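Local coordinates for protein arsenite methyltransferase (Chlamydomonas reinhardtii, PDB 5EVJ) that catalyses methyl transfer from S-adenosylmethionine to trivalent arsenic, probably taking arsenic triglutathione to mono-, di- and trimethylated products, at residues 283-288 with 345-350; 289-295 with 314-320; 240-244 with 323-327; 191-195 with 329-333; 200-206 with 224-230. The protein carries 15 engineered substitutions. One frame throughout, in Å; residues are numbered along the deposited sequence.

Interaction 1: residues 283-288 with 345-350. Engineered in segment 283-288: A284 (natural residue Cys).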
# COMPACT_ATOMS: atom_id res chain seq x y z
N LEU A 283 5.12 -19.52 4.61
CA LEU A 283 6.31 -19.45 5.50
C LEU A 283 7.44 -18.95 4.63
O LEU A 283 7.37 -19.07 3.40
CB LEU A 283 6.70 -20.84 6.06
CG LEU A 283 5.73 -21.47 7.12
CD1 LEU A 283 6.18 -22.92 7.39
CD2 LEU A 283 5.62 -20.72 8.45
N ALA A 284 8.50 -18.44 5.27
CA ALA A 284 9.74 -18.20 4.61
C ALA A 284 10.35 -19.56 4.27
O ALA A 284 10.69 -20.32 5.18
CB ALA A 284 10.67 -17.41 5.60
N GLU A 285 10.47 -19.88 2.97
CA GLU A 285 10.92 -21.18 2.50
C GLU A 285 12.24 -20.97 1.81
O GLU A 285 12.44 -19.96 1.10
CB GLU A 285 9.95 -21.78 1.45
CG GLU A 285 8.55 -22.12 1.98
CD GLU A 285 8.56 -23.27 3.02
OE1 GLU A 285 9.67 -23.86 3.29
OE2 GLU A 285 7.48 -23.60 3.58
N ASP A 286 13.12 -21.95 1.92
CA ASP A 286 14.51 -21.73 1.52
C ASP A 286 14.80 -22.34 0.17
O ASP A 286 14.92 -23.53 0.08
CB ASP A 286 15.44 -22.39 2.56
CG ASP A 286 16.96 -21.98 2.39
OD1 ASP A 286 17.35 -21.40 1.30
OD2 ASP A 286 17.73 -22.19 3.39
N TYR A 287 14.97 -21.55 -0.88
CA TYR A 287 15.40 -22.12 -2.15
C TYR A 287 16.86 -21.74 -2.49
O TYR A 287 17.31 -21.93 -3.63
CB TYR A 287 14.44 -21.68 -3.27
CG TYR A 287 13.02 -22.05 -3.00
CD1 TYR A 287 12.57 -23.33 -3.24
CD2 TYR A 287 12.13 -21.11 -2.48
CE1 TYR A 287 11.25 -23.68 -2.96
CE2 TYR A 287 10.83 -21.44 -2.22
CZ TYR A 287 10.40 -22.75 -2.44
OH TYR A 287 9.11 -23.11 -2.19
N GLY A 288 17.61 -21.26 -1.49
CA GLY A 288 19.01 -20.87 -1.71
C GLY A 288 19.23 -19.68 -2.66
O GLY A 288 20.32 -19.59 -3.31
N VAL A 345 15.30 -26.36 -6.35
CA VAL A 345 15.67 -27.22 -5.26
C VAL A 345 15.25 -26.53 -4.04
O VAL A 345 15.61 -25.38 -3.83
CB VAL A 345 17.21 -27.54 -5.16
CG1 VAL A 345 17.44 -28.42 -3.92
CG2 VAL A 345 17.77 -28.23 -6.45
N HIS A 346 14.50 -27.26 -3.22
CA HIS A 346 14.04 -26.75 -1.93
C HIS A 346 14.94 -27.25 -0.81
O HIS A 346 15.27 -28.47 -0.73
CB HIS A 346 12.55 -27.19 -1.74
CG HIS A 346 11.96 -26.86 -0.41
ND1 HIS A 346 11.64 -25.58 -0.04
CD2 HIS A 346 11.58 -27.65 0.60
CE1 HIS A 346 11.13 -25.58 1.19
NE2 HIS A 346 11.09 -26.84 1.59
N TYR A 347 15.30 -26.34 0.09
CA TYR A 347 16.26 -26.66 1.14
C TYR A 347 15.67 -26.75 2.51
O TYR A 347 16.36 -27.16 3.46
CB TYR A 347 17.44 -25.61 1.19
CG TYR A 347 18.27 -25.63 -0.08
CD1 TYR A 347 19.32 -26.54 -0.25
CD2 TYR A 347 17.96 -24.76 -1.13
CE1 TYR A 347 20.05 -26.56 -1.45
CE2 TYR A 347 18.66 -24.77 -2.33
CZ TYR A 347 19.70 -25.65 -2.50
OH TYR A 347 20.35 -25.62 -3.72
N GLY A 348 14.41 -26.32 2.67
CA GLY A 348 13.88 -26.38 4.01
C GLY A 348 13.34 -25.05 4.38
O GLY A 348 13.19 -24.18 3.54
N GLN A 349 12.96 -24.90 5.63
CA GLN A 349 12.47 -23.65 6.02
C GLN A 349 13.63 -22.64 6.21
O GLN A 349 14.67 -22.98 6.75
CB GLN A 349 11.72 -23.85 7.32
CG GLN A 349 11.01 -22.58 7.79
CD GLN A 349 10.31 -22.84 9.08
OE1 GLN A 349 10.07 -24.05 9.48
NE2 GLN A 349 9.95 -21.78 9.76
N PHE A 350 13.43 -21.38 5.79
CA PHE A 350 14.54 -20.45 5.73
C PHE A 350 14.76 -19.87 7.10
O PHE A 350 13.78 -19.49 7.74
CB PHE A 350 14.20 -19.39 4.68
CG PHE A 350 15.14 -18.23 4.67
CD1 PHE A 350 16.27 -18.28 3.92
CD2 PHE A 350 14.87 -17.10 5.41
CE1 PHE A 350 17.12 -17.20 3.88
CE2 PHE A 350 15.71 -16.01 5.36
CZ PHE A 350 16.83 -16.06 4.57
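A284 and F350 begin a short antiparallel pairing: F350 N lies 3.0 Å from A284 O, and the bond is nearly straight, 173° at the hydrogen, although the donor stands above the carbonyl plane. At E285 and Q349, a non-hydrogen-bonded pair, the CA atoms come within 4.6 Å. Two further backbone bonds follow, D286 N to G348 O and Y347 N to D286 O, so D286 is held through both its amide and its carbonyl. With chi1 at -169°, the D286 carboxylate carbon turns away from its own N and fits between CB of Y347 and the edge of the F350 ring, whose plane stands 82° from that of the carboxylate. D286 OD1 also takes the amide of G288, 2.8 Å from OD1 to N, which makes an Asx turn as the chain leaves strand 285-286. That strand and 348-349 form a short, weakly bonded antiparallel pair at the protein surface, away from the large methyltransferase sheet. On the other side of the backbone, E285 bends at chi2 and brings OE1 to the edge of the H346 imidazole, 3.1 Å from CE1. Y287 sets CE1 3.5 Å from ND1 of H346, the two rings meeting obliquely, while its hydroxyl bonds to E281. The engineered A284 (Cys in nature) touches F350 through CB, 4.2 Å from CB of F350.

Interaction 2: residues 289-295 with 314-320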
# COMPACT_ATOMS: atom_id res chain seq x y z
N GLN A 289 18.24 -18.78 -2.76
CA GLN A 289 18.39 -17.65 -3.62
C GLN A 289 19.17 -16.52 -2.96
O GLN A 289 19.17 -16.37 -1.71
CB GLN A 289 17.03 -17.17 -4.14
CG GLN A 289 16.28 -18.18 -4.99
CD GLN A 289 14.77 -17.92 -4.89
OE1 GLN A 289 14.17 -17.94 -3.81
NE2 GLN A 289 14.18 -17.54 -6.00
N VAL A 290 19.77 -15.68 -3.81
CA VAL A 290 20.43 -14.42 -3.34
C VAL A 290 19.89 -13.24 -4.11
O VAL A 290 19.80 -13.34 -5.34
CB VAL A 290 21.95 -14.53 -3.64
CG1 VAL A 290 22.72 -13.22 -3.36
CG2 VAL A 290 22.53 -15.73 -2.87
N ALA A 291 19.64 -12.13 -3.42
CA ALA A 291 19.17 -10.87 -4.02
C ALA A 291 20.22 -9.73 -3.94
O ALA A 291 20.97 -9.58 -2.92
CB ALA A 291 17.86 -10.39 -3.35
N VAL A 292 20.32 -8.94 -5.01
CA VAL A 292 21.25 -7.85 -5.00
C VAL A 292 20.43 -6.73 -5.53
O VAL A 292 19.86 -6.82 -6.67
CB VAL A 292 22.49 -8.10 -5.94
CG1 VAL A 292 23.57 -7.02 -5.77
CG2 VAL A 292 23.08 -9.48 -5.71
N TYR A 293 20.31 -5.72 -4.68
CA TYR A 293 19.75 -4.50 -5.11
C TYR A 293 20.76 -3.68 -5.84
O TYR A 293 21.86 -3.46 -5.35
CB TYR A 293 19.24 -3.80 -3.94
CG TYR A 293 18.79 -2.42 -4.31
CD1 TYR A 293 17.74 -2.24 -5.22
CD2 TYR A 293 19.37 -1.29 -3.67
CE1 TYR A 293 17.29 -0.96 -5.55
CE2 TYR A 293 18.91 0.00 -3.99
CZ TYR A 293 17.87 0.18 -4.93
OH TYR A 293 17.40 1.44 -5.27
N LYS A 294 20.40 -3.26 -7.05
CA LYS A 294 21.34 -2.61 -7.98
C LYS A 294 21.44 -1.08 -7.80
O LYS A 294 22.24 -0.43 -8.47
CB LYS A 294 21.03 -2.97 -9.49
CG LYS A 294 21.40 -4.39 -9.87
CD LYS A 294 21.18 -4.66 -11.37
CE LYS A 294 19.70 -4.91 -11.60
NZ LYS A 294 19.43 -5.70 -12.84
N GLY A 295 20.67 -0.51 -6.91
CA GLY A 295 20.87 0.91 -6.59
C GLY A 295 20.13 1.92 -7.44
O GLY A 295 20.31 3.15 -7.25
N THR A 314 22.84 -1.32 -1.63
CA THR A 314 23.33 -1.37 -3.05
C THR A 314 24.54 -2.27 -3.29
O THR A 314 25.54 -2.13 -2.65
CB THR A 314 23.61 0.05 -3.49
OG1 THR A 314 22.39 0.78 -3.31
CG2 THR A 314 24.17 0.12 -4.95
N ASN A 315 24.39 -3.25 -4.18
CA ASN A 315 25.38 -4.18 -4.59
C ASN A 315 25.87 -5.16 -3.55
O ASN A 315 26.85 -5.88 -3.83
CB ASN A 315 26.49 -3.47 -5.35
CG ASN A 315 26.01 -3.01 -6.75
OD1 ASN A 315 26.28 -1.89 -7.17
ND2 ASN A 315 25.31 -3.88 -7.46
N LYS A 316 25.19 -5.19 -2.38
CA LYS A 316 25.56 -6.15 -1.36
C LYS A 316 24.62 -7.39 -1.41
O LYS A 316 23.48 -7.34 -1.03
CB LYS A 316 25.48 -5.53 0.04
CG LYS A 316 26.39 -4.30 0.32
CD LYS A 316 27.82 -4.45 -0.18
CE LYS A 316 28.50 -5.68 0.42
NZ LYS A 316 28.73 -5.55 1.91
N PRO A 317 25.13 -8.50 -1.87
CA PRO A 317 24.22 -9.63 -1.91
C PRO A 317 23.66 -10.09 -0.55
O PRO A 317 24.34 -10.02 0.47
CB PRO A 317 25.05 -10.71 -2.61
CG PRO A 317 26.45 -10.35 -2.12
CD PRO A 317 26.49 -8.85 -2.33
N MET A 318 22.41 -10.55 -0.53
CA MET A 318 21.82 -11.10 0.69
C MET A 318 21.02 -12.39 0.39
O MET A 318 20.29 -12.53 -0.66
CB MET A 318 21.01 -10.01 1.36
CG MET A 318 19.91 -10.44 2.35
SD MET A 318 18.67 -9.09 2.51
CE MET A 318 17.51 -9.68 3.73
N LEU A 319 21.20 -13.34 1.30
CA LEU A 319 20.37 -14.58 1.28
C LEU A 319 18.91 -14.21 1.55
O LEU A 319 18.60 -13.40 2.48
CB LEU A 319 20.86 -15.64 2.28
CG LEU A 319 22.35 -16.13 2.22
CD1 LEU A 319 22.78 -17.12 3.33
CD2 LEU A 319 22.68 -16.76 0.92
N VAL A 320 18.02 -14.77 0.73
CA VAL A 320 16.61 -14.52 0.91
C VAL A 320 15.77 -15.75 0.78
O VAL A 320 16.18 -16.77 0.13
CB VAL A 320 16.08 -13.45 -0.09
CG1 VAL A 320 16.68 -12.09 0.22
CG2 VAL A 320 16.34 -13.88 -1.54
O HOH W 1 18.79 -18.04 0.37
O HOH W 2 15.44 -18.79 -1.46
O HOH W 3 21.33 -5.81 -2.04
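Q289 O is gripped twice: by V320 N at 3.1 Å and by water 1, which donates to it and also to V320 O. A second water donates to V320 O and to Q289 OE1 while accepting from Q289 N, so two waters bridge Q289 and V320 at this end of the pair. Farther on, A291 and M318 form a hydrogen-bonded antiparallel pair, with A291 N to M318 O at 2.9 Å and the reverse bond from M318 N to A291 O. Beyond P317, a third water joins Y293 N to K316 O, and N315 N meets Y293 O at 2.8 Å in an essentially straight bond (179°). V290 and V292 lie alongside P317; CG1 of V290, anti to its backbone N, comes within 3.5 Å of P317 CB. T314 OG1 approaches the Y293 ring obliquely but bonds to S301 O. Strand 289-293 is the middle one of three, with 337-340 beyond it. Past the A291-M318 bonds, water 3 thus stands in for a direct Y293-K316 bond, so the pairing there rests on backbone polar groups plus alkyl packing on P317.

Interaction 3: residues 240-244 with 323-327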
# COMPACT_ATOMS: atom_id res chain seq x y z
N THR A 240 -0.77 -13.93 0.46
CA THR A 240 -0.35 -14.93 1.41
C THR A 240 0.66 -14.46 2.43
O THR A 240 0.83 -15.14 3.44
CB THR A 240 0.16 -16.10 0.65
OG1 THR A 240 -0.81 -16.37 -0.35
CG2 THR A 240 0.37 -17.34 1.55
N ASP A 241 1.35 -13.34 2.18
CA ASP A 241 2.43 -12.91 3.11
C ASP A 241 2.56 -11.42 3.18
O ASP A 241 3.52 -10.84 2.67
CB ASP A 241 3.72 -13.60 2.75
CG ASP A 241 4.91 -13.17 3.65
OD1 ASP A 241 4.72 -12.73 4.82
OD2 ASP A 241 6.06 -13.26 3.19
N PRO A 242 1.55 -10.77 3.77
CA PRO A 242 1.60 -9.34 3.99
C PRO A 242 2.89 -8.93 4.68
O PRO A 242 3.33 -9.63 5.53
CB PRO A 242 0.42 -9.08 4.97
CG PRO A 242 -0.55 -10.15 4.67
CD PRO A 242 0.38 -11.35 4.47
N ARG A 243 3.44 -7.78 4.31
CA ARG A 243 4.69 -7.31 4.88
C ARG A 243 4.45 -5.92 5.36
O ARG A 243 3.84 -5.11 4.69
CB ARG A 243 5.80 -7.29 3.82
CG ARG A 243 6.25 -8.67 3.35
CD ARG A 243 7.25 -9.35 4.27
NE ARG A 243 7.52 -10.69 3.73
CZ ARG A 243 8.63 -11.00 3.07
NH1 ARG A 243 9.57 -10.09 2.93
NH2 ARG A 243 8.81 -12.22 2.58
N GLN A 244 4.94 -5.66 6.54
CA GLN A 244 4.79 -4.40 7.21
C GLN A 244 5.97 -3.49 6.78
O GLN A 244 7.16 -3.82 6.98
CB GLN A 244 4.76 -4.73 8.72
CG GLN A 244 5.00 -3.54 9.60
CD GLN A 244 4.71 -3.84 11.06
OE1 GLN A 244 3.68 -4.43 11.40
NE2 GLN A 244 5.64 -3.45 11.93
N ASN A 323 9.85 -15.93 -0.92
CA ASN A 323 8.85 -14.86 -0.94
C ASN A 323 9.51 -13.58 -1.27
O ASN A 323 9.09 -12.85 -2.20
CB ASN A 323 8.08 -14.72 0.40
CG ASN A 323 6.97 -15.77 0.55
OD1 ASN A 323 6.73 -16.61 -0.35
ND2 ASN A 323 6.28 -15.73 1.70
N THR A 324 10.51 -13.25 -0.48
CA THR A 324 11.25 -12.04 -0.64
C THR A 324 11.88 -12.04 -2.05
O THR A 324 11.86 -11.00 -2.69
CB THR A 324 12.38 -12.00 0.42
OG1 THR A 324 11.76 -11.80 1.71
CG2 THR A 324 13.32 -10.82 0.09
N ALA A 325 12.44 -13.17 -2.51
CA ALA A 325 13.02 -13.18 -3.88
C ALA A 325 11.93 -12.82 -4.93
O ALA A 325 12.20 -12.17 -5.93
CB ALA A 325 13.69 -14.52 -4.21
N SER A 326 10.71 -13.27 -4.70
CA SER A 326 9.60 -13.00 -5.60
C SER A 326 9.24 -11.52 -5.51
O SER A 326 8.95 -10.88 -6.54
CB SER A 326 8.33 -13.86 -5.22
OG SER A 326 8.52 -15.23 -5.60
N MET A 327 9.18 -10.99 -4.30
CA MET A 327 8.78 -9.61 -4.13
C MET A 327 9.68 -8.52 -4.75
O MET A 327 9.20 -7.40 -5.07
CB MET A 327 8.59 -9.29 -2.65
CG MET A 327 7.52 -10.17 -1.98
SD MET A 327 7.30 -9.94 -0.19
CE MET A 327 6.02 -11.17 0.16
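R243 runs from strand 243-249 to helix 322-329, where it meets M327 and T324. Past CB, CG lies 3.9 Å from SD of M327; there the chain bends (chi2 -82°) and turns CD and the guanidinium toward the helix. NE continues past the M327 methyl and donates to D241 OD2 at 3.0 Å. At CZ the M327 sulfur sits over the middle of one guanidinium face, with SD 3.7 Å from CZ, while both terminal nitrogens work in the plane. NH1 and NH2 close end-on upon a single atom, T324 OG1, the NH1 bond measuring 3.0 Å; NH1 also has a salt bridge to D307. NH2 turns back to D241 OD2, completing a side-on grip with NE on that oxygen. D241 OD2 takes a third donor, N323 ND2 at 2.9 Å, which arrives 38° above the carboxylate plane. The amide oxygen of N323 accepts from E281 N, which fixes which end of the amide faces D241. Three donors on one carboxylate oxygen would be expected to stabilise its negative charge. Strand 243-249 is an outermost strand of the seven-stranded sheet, whose order 3-2-1-4-5-7-6 is that of Rossmann-like class I methyltransferases, and a helix of the C-terminal part is fastened to that edge.

Interaction 4: residues 191-195 with 329-333. Engineered in segment 329-333: Y332 (natural residue Trp).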
# COMPACT_ATOMS: atom_id res chain seq x y z
N PRO A 191 -0.25 -9.54 -12.45
CA PRO A 191 0.86 -10.26 -11.81
C PRO A 191 2.07 -9.38 -11.54
O PRO A 191 2.41 -8.47 -12.35
CB PRO A 191 1.20 -11.38 -12.79
CG PRO A 191 -0.04 -11.50 -13.68
CD PRO A 191 -0.88 -10.26 -13.58
N GLY A 192 2.70 -9.62 -10.38
CA GLY A 192 3.91 -8.87 -9.97
C GLY A 192 3.56 -7.50 -9.44
O GLY A 192 4.47 -6.72 -9.03
N GLY A 193 2.26 -7.23 -9.33
CA GLY A 193 1.81 -5.97 -8.72
C GLY A 193 1.69 -6.01 -7.22
O GLY A 193 1.90 -7.04 -6.59
N GLU A 194 1.28 -4.90 -6.64
CA GLU A 194 1.25 -4.77 -5.24
C GLU A 194 0.05 -3.88 -4.78
O GLU A 194 -0.21 -2.82 -5.36
CB GLU A 194 2.57 -4.11 -4.78
CG GLU A 194 2.70 -3.95 -3.28
CD GLU A 194 3.79 -2.98 -2.82
OE1 GLU A 194 4.64 -2.54 -3.63
OE2 GLU A 194 3.83 -2.65 -1.60
N MET A 195 -0.60 -4.28 -3.69
CA MET A 195 -1.40 -3.37 -2.92
C MET A 195 -0.54 -2.82 -1.82
O MET A 195 -0.05 -3.55 -1.03
CB MET A 195 -2.63 -4.05 -2.34
CG MET A 195 -3.50 -3.05 -1.56
SD MET A 195 -5.11 -3.82 -1.22
CE MET A 195 -5.83 -2.44 -0.29
N GLY A 329 12.23 -9.62 -6.99
CA GLY A 329 12.75 -9.98 -8.30
C GLY A 329 11.77 -10.51 -9.32
O GLY A 329 12.23 -11.03 -10.34
N GLU A 330 10.47 -10.49 -9.02
CA GLU A 330 9.46 -11.11 -9.93
C GLU A 330 8.29 -10.17 -9.97
O GLU A 330 7.32 -10.47 -10.57
CB GLU A 330 8.95 -12.50 -9.43
CG GLU A 330 9.84 -13.74 -9.74
CD GLU A 330 9.70 -14.88 -8.68
OE1 GLU A 330 8.57 -15.22 -8.32
OE2 GLU A 330 10.72 -15.44 -8.14
N SER A 331 8.41 -9.05 -9.28
CA SER A 331 7.43 -8.01 -9.27
C SER A 331 7.84 -6.84 -10.17
O SER A 331 8.78 -6.92 -10.97
CB SER A 331 7.34 -7.46 -7.86
OG SER A 331 8.54 -6.68 -7.53
N TYR A 332 7.16 -5.72 -9.98
CA TYR A 332 7.44 -4.51 -10.76
C TYR A 332 8.76 -3.93 -10.35
O TYR A 332 9.27 -3.04 -11.03
CB TYR A 332 6.36 -3.46 -10.56
CG TYR A 332 6.28 -2.87 -9.17
CD1 TYR A 332 5.50 -3.47 -8.16
CD2 TYR A 332 6.93 -1.65 -8.87
CE1 TYR A 332 5.38 -2.89 -6.90
CE2 TYR A 332 6.82 -1.11 -7.65
CZ TYR A 332 6.06 -1.74 -6.65
OH TYR A 332 5.98 -1.12 -5.42
N LEU A 333 9.30 -4.41 -9.23
CA LEU A 333 10.54 -3.84 -8.70
C LEU A 333 11.70 -4.56 -9.36
O LEU A 333 12.82 -4.15 -9.17
CB LEU A 333 10.66 -4.06 -7.20
CG LEU A 333 9.73 -3.37 -6.24
CD1 LEU A 333 9.76 -4.02 -4.84
CD2 LEU A 333 10.03 -1.85 -6.20
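Y332 and E194 approach with their flat groups nearly in one plane, ring and carboxylate only 20° apart. The phenol hydroxyl donates to the glutamate at 2.6 Å from OH to OE1, meeting that oxygen nearly in line with its C-O bond. E194 gets there by full extension, CG being opposite its backbone N (chi1 -178°), and its CB passes 3.7 Å from CE1 of the ring. E194 OE2 has a salt bridge to R272, so both the phenol and a guanidinium hold the carboxylate. Y332 is an engineered residue (Trp in nature); its CG lies between N and C of its own backbone (chi1 66°), which turns the ring edge toward strand 193-202. That strand lies inside the Rossmann-like methyltransferase sheet, between 163-169 and 266-274, and residues of both neighbours, L165 and R272, touch the tyrosine. Where the chain turns into this strand, G192 O points at the same ring edge, 3.5 Å from CD1, and accepts a weak bond from Y332 N at 3.0 Å. S331 OG receives L333 N at 2.9 Å, an ST turn, and is also hydrogen-bonded to M327 O in helix 322-329; CG of L333 sits over one face of the Y332 ring.

Interaction 5: residues 200-206 with 224-230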
# COMPACT_ATOMS: atom_id res chain seq x y z
N VAL A 200 -5.16 2.05 9.99
CA VAL A 200 -4.96 1.95 11.43
C VAL A 200 -5.32 0.55 11.94
O VAL A 200 -6.34 -0.02 11.57
CB VAL A 200 -5.75 3.03 12.16
CG1 VAL A 200 -5.67 2.79 13.66
CG2 VAL A 200 -5.18 4.39 11.82
N TYR A 201 -4.45 -0.02 12.75
CA TYR A 201 -4.70 -1.37 13.33
C TYR A 201 -4.54 -1.33 14.85
O TYR A 201 -3.99 -0.33 15.40
CB TYR A 201 -3.70 -2.39 12.73
CG TYR A 201 -3.86 -2.45 11.23
CD1 TYR A 201 -3.14 -1.56 10.41
CD2 TYR A 201 -4.76 -3.33 10.63
CE1 TYR A 201 -3.33 -1.55 9.03
CE2 TYR A 201 -4.96 -3.32 9.23
CZ TYR A 201 -4.22 -2.41 8.46
OH TYR A 201 -4.34 -2.39 7.11
N VAL A 202 -4.91 -2.45 15.50
CA VAL A 202 -4.73 -2.63 16.94
C VAL A 202 -3.86 -3.85 17.28
O VAL A 202 -3.80 -4.80 16.49
CB VAL A 202 -6.10 -2.84 17.62
CG1 VAL A 202 -6.02 -2.61 19.16
CG2 VAL A 202 -7.13 -1.92 16.99
N ASP A 203 -3.24 -3.86 18.46
CA ASP A 203 -2.42 -4.98 18.83
C ASP A 203 -3.27 -6.09 19.44
O ASP A 203 -2.76 -7.15 19.70
CB ASP A 203 -1.28 -4.59 19.77
CG ASP A 203 -1.78 -4.27 21.20
OD1 ASP A 203 -2.96 -3.94 21.40
OD2 ASP A 203 -0.98 -4.35 22.14
N ARG A 204 -4.57 -5.87 19.59
CA ARG A 204 -5.50 -6.89 20.11
C ARG A 204 -6.91 -6.63 19.58
O ARG A 204 -7.17 -5.55 19.08
CB ARG A 204 -5.50 -6.78 21.67
CG ARG A 204 -6.16 -5.52 22.21
CD ARG A 204 -5.74 -5.31 23.65
NE ARG A 204 -4.28 -5.03 23.73
CZ ARG A 204 -3.57 -5.05 24.86
NH1 ARG A 204 -2.25 -4.80 24.80
NH2 ARG A 204 -4.17 -5.31 26.07
N ARG A 205 -7.82 -7.57 19.71
CA ARG A 205 -9.23 -7.37 19.31
C ARG A 205 -9.97 -6.41 20.22
O ARG A 205 -9.95 -6.57 21.42
CB ARG A 205 -10.01 -8.70 19.30
CG ARG A 205 -9.54 -9.63 18.20
CD ARG A 205 -10.15 -11.03 18.30
NE ARG A 205 -9.45 -11.95 17.38
CZ ARG A 205 -8.91 -13.13 17.71
NH1 ARG A 205 -9.07 -13.69 18.94
NH2 ARG A 205 -8.26 -13.78 16.79
N LEU A 206 -10.64 -5.43 19.65
CA LEU A 206 -11.43 -4.54 20.48
C LEU A 206 -12.65 -5.28 21.00
O LEU A 206 -13.24 -6.07 20.26
CB LEU A 206 -11.91 -3.35 19.68
CG LEU A 206 -11.07 -2.08 19.53
CD1 LEU A 206 -9.91 -1.98 20.51
CD2 LEU A 206 -10.59 -1.90 18.09
N ALA A 224 -11.03 -0.56 13.42
CA ALA A 224 -9.63 -0.94 13.26
C ALA A 224 -9.52 -2.37 13.80
O ALA A 224 -9.98 -2.64 14.91
CB ALA A 224 -8.73 -0.00 14.04
N LEU A 225 -8.97 -3.27 12.98
CA LEU A 225 -8.77 -4.67 13.33
C LEU A 225 -7.47 -4.94 14.11
O LEU A 225 -6.46 -4.21 13.98
CB LEU A 225 -8.71 -5.52 12.04
CG LEU A 225 -9.97 -5.88 11.20
CD1 LEU A 225 -9.70 -6.98 10.20
CD2 LEU A 225 -11.15 -6.34 12.03
N TYR A 226 -7.53 -5.97 14.95
CA TYR A 226 -6.38 -6.66 15.43
C TYR A 226 -5.46 -6.93 14.21
O TYR A 226 -5.85 -7.59 13.23
CB TYR A 226 -6.84 -7.94 16.14
CG TYR A 226 -5.70 -8.84 16.57
CD1 TYR A 226 -4.39 -8.32 16.94
CD2 TYR A 226 -5.90 -10.23 16.62
CE1 TYR A 226 -3.36 -9.18 17.35
CE2 TYR A 226 -4.86 -11.09 17.00
CZ TYR A 226 -3.62 -10.61 17.37
OH TYR A 226 -2.70 -11.59 17.77
N ASN A 227 -4.24 -6.43 14.23
CA ASN A 227 -3.42 -6.64 13.05
C ASN A 227 -3.36 -8.08 12.55
O ASN A 227 -3.30 -8.30 11.33
CB ASN A 227 -2.01 -6.01 13.17
CG ASN A 227 -1.07 -6.83 14.00
OD1 ASN A 227 0.07 -7.04 13.63
ND2 ASN A 227 -1.53 -7.29 15.13
N ASN A 228 -3.36 -9.09 13.45
CA ASN A 228 -3.15 -10.44 12.96
C ASN A 228 -4.46 -10.90 12.32
O ASN A 228 -4.46 -11.80 11.52
CB ASN A 228 -2.71 -11.43 14.05
CG ASN A 228 -1.24 -11.30 14.42
OD1 ASN A 228 -0.41 -11.19 13.54
ND2 ASN A 228 -0.90 -11.33 15.75
N ASP A 229 -5.59 -10.33 12.70
CA ASP A 229 -6.84 -10.72 12.03
C ASP A 229 -6.86 -10.13 10.62
O ASP A 229 -7.38 -10.72 9.72
CB ASP A 229 -8.12 -10.30 12.82
CG ASP A 229 -8.37 -11.14 14.03
OD1 ASP A 229 -7.87 -12.30 14.11
OD2 ASP A 229 -9.12 -10.66 14.89
N PHE A 230 -6.29 -8.95 10.43
CA PHE A 230 -6.20 -8.40 9.12
C PHE A 230 -5.36 -9.30 8.22
O PHE A 230 -5.74 -9.61 7.05
CB PHE A 230 -5.66 -6.97 9.13
CG PHE A 230 -5.13 -6.56 7.79
CD1 PHE A 230 -6.02 -6.20 6.76
CD2 PHE A 230 -3.76 -6.68 7.51
CE1 PHE A 230 -5.51 -5.91 5.51
CE2 PHE A 230 -3.25 -6.37 6.24
CZ PHE A 230 -4.13 -6.00 5.25
O HOH W 4 -7.80 -2.41 10.59
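The contact joins the end of strand 193-202 to the start of helix 227-237, with V202 and Y226 bridged singly through their backbones. V202 N donates to L225 O at 2.8 Å, and V202 O receives N227 N at the same length, so the strand end binds the chain on either side of Y226, which occupies the N-cap position. Water 4 adds a link, donating to V200 O and accepting from L225 N. The helix is the connection of a beta-alpha-beta crossover: it leads on to strand 243-249, parallel to 193-202 with strand 266-274 between them, as in class I methyltransferases. Beneath the helix, Y201 and F230 meet obliquely, with CE2 of Y201 3.5 Å from CG of F230 and the hydroxyl above the centre of the F230 ring. On the outer side, R205 clasps D229 side-on, NE to OD2 at 2.8 Å and NH2 to OD1 at 3.1 Å. Both acceptors use syn lone pairs, and the planes differ by 10°. D229 OD1 also pairs with R232. The Y226 ring stands almost upright (87°) against the R205 guanidinium, with CE2 over one of its faces, and CE1 of Y226 lies 3.2 Å from D203 O, oblique to the ring.

From the N terminus, residues 191-195 come first and wait for 329-333, so interaction 4 closes a long loop that encloses interactions 5, 3 and 2. Interaction 5 closes early, within the methyltransferase domain, on the same strand 193-202 that interaction 4 uses, but across the chain's centre from it. Next, 240-244 opens interaction 3, which closes on helix 322-329 just before interaction 4 does; the two touch, M327 O meeting L333. Interaction 2 nests inside interaction 3, its strand 318-320 leading into that helix. Interaction 1 opens at 283-288 and closes last, enclosing interaction 2 but crossing 3 and 4, so its loop overlaps along the chain those anchored on the main sheet.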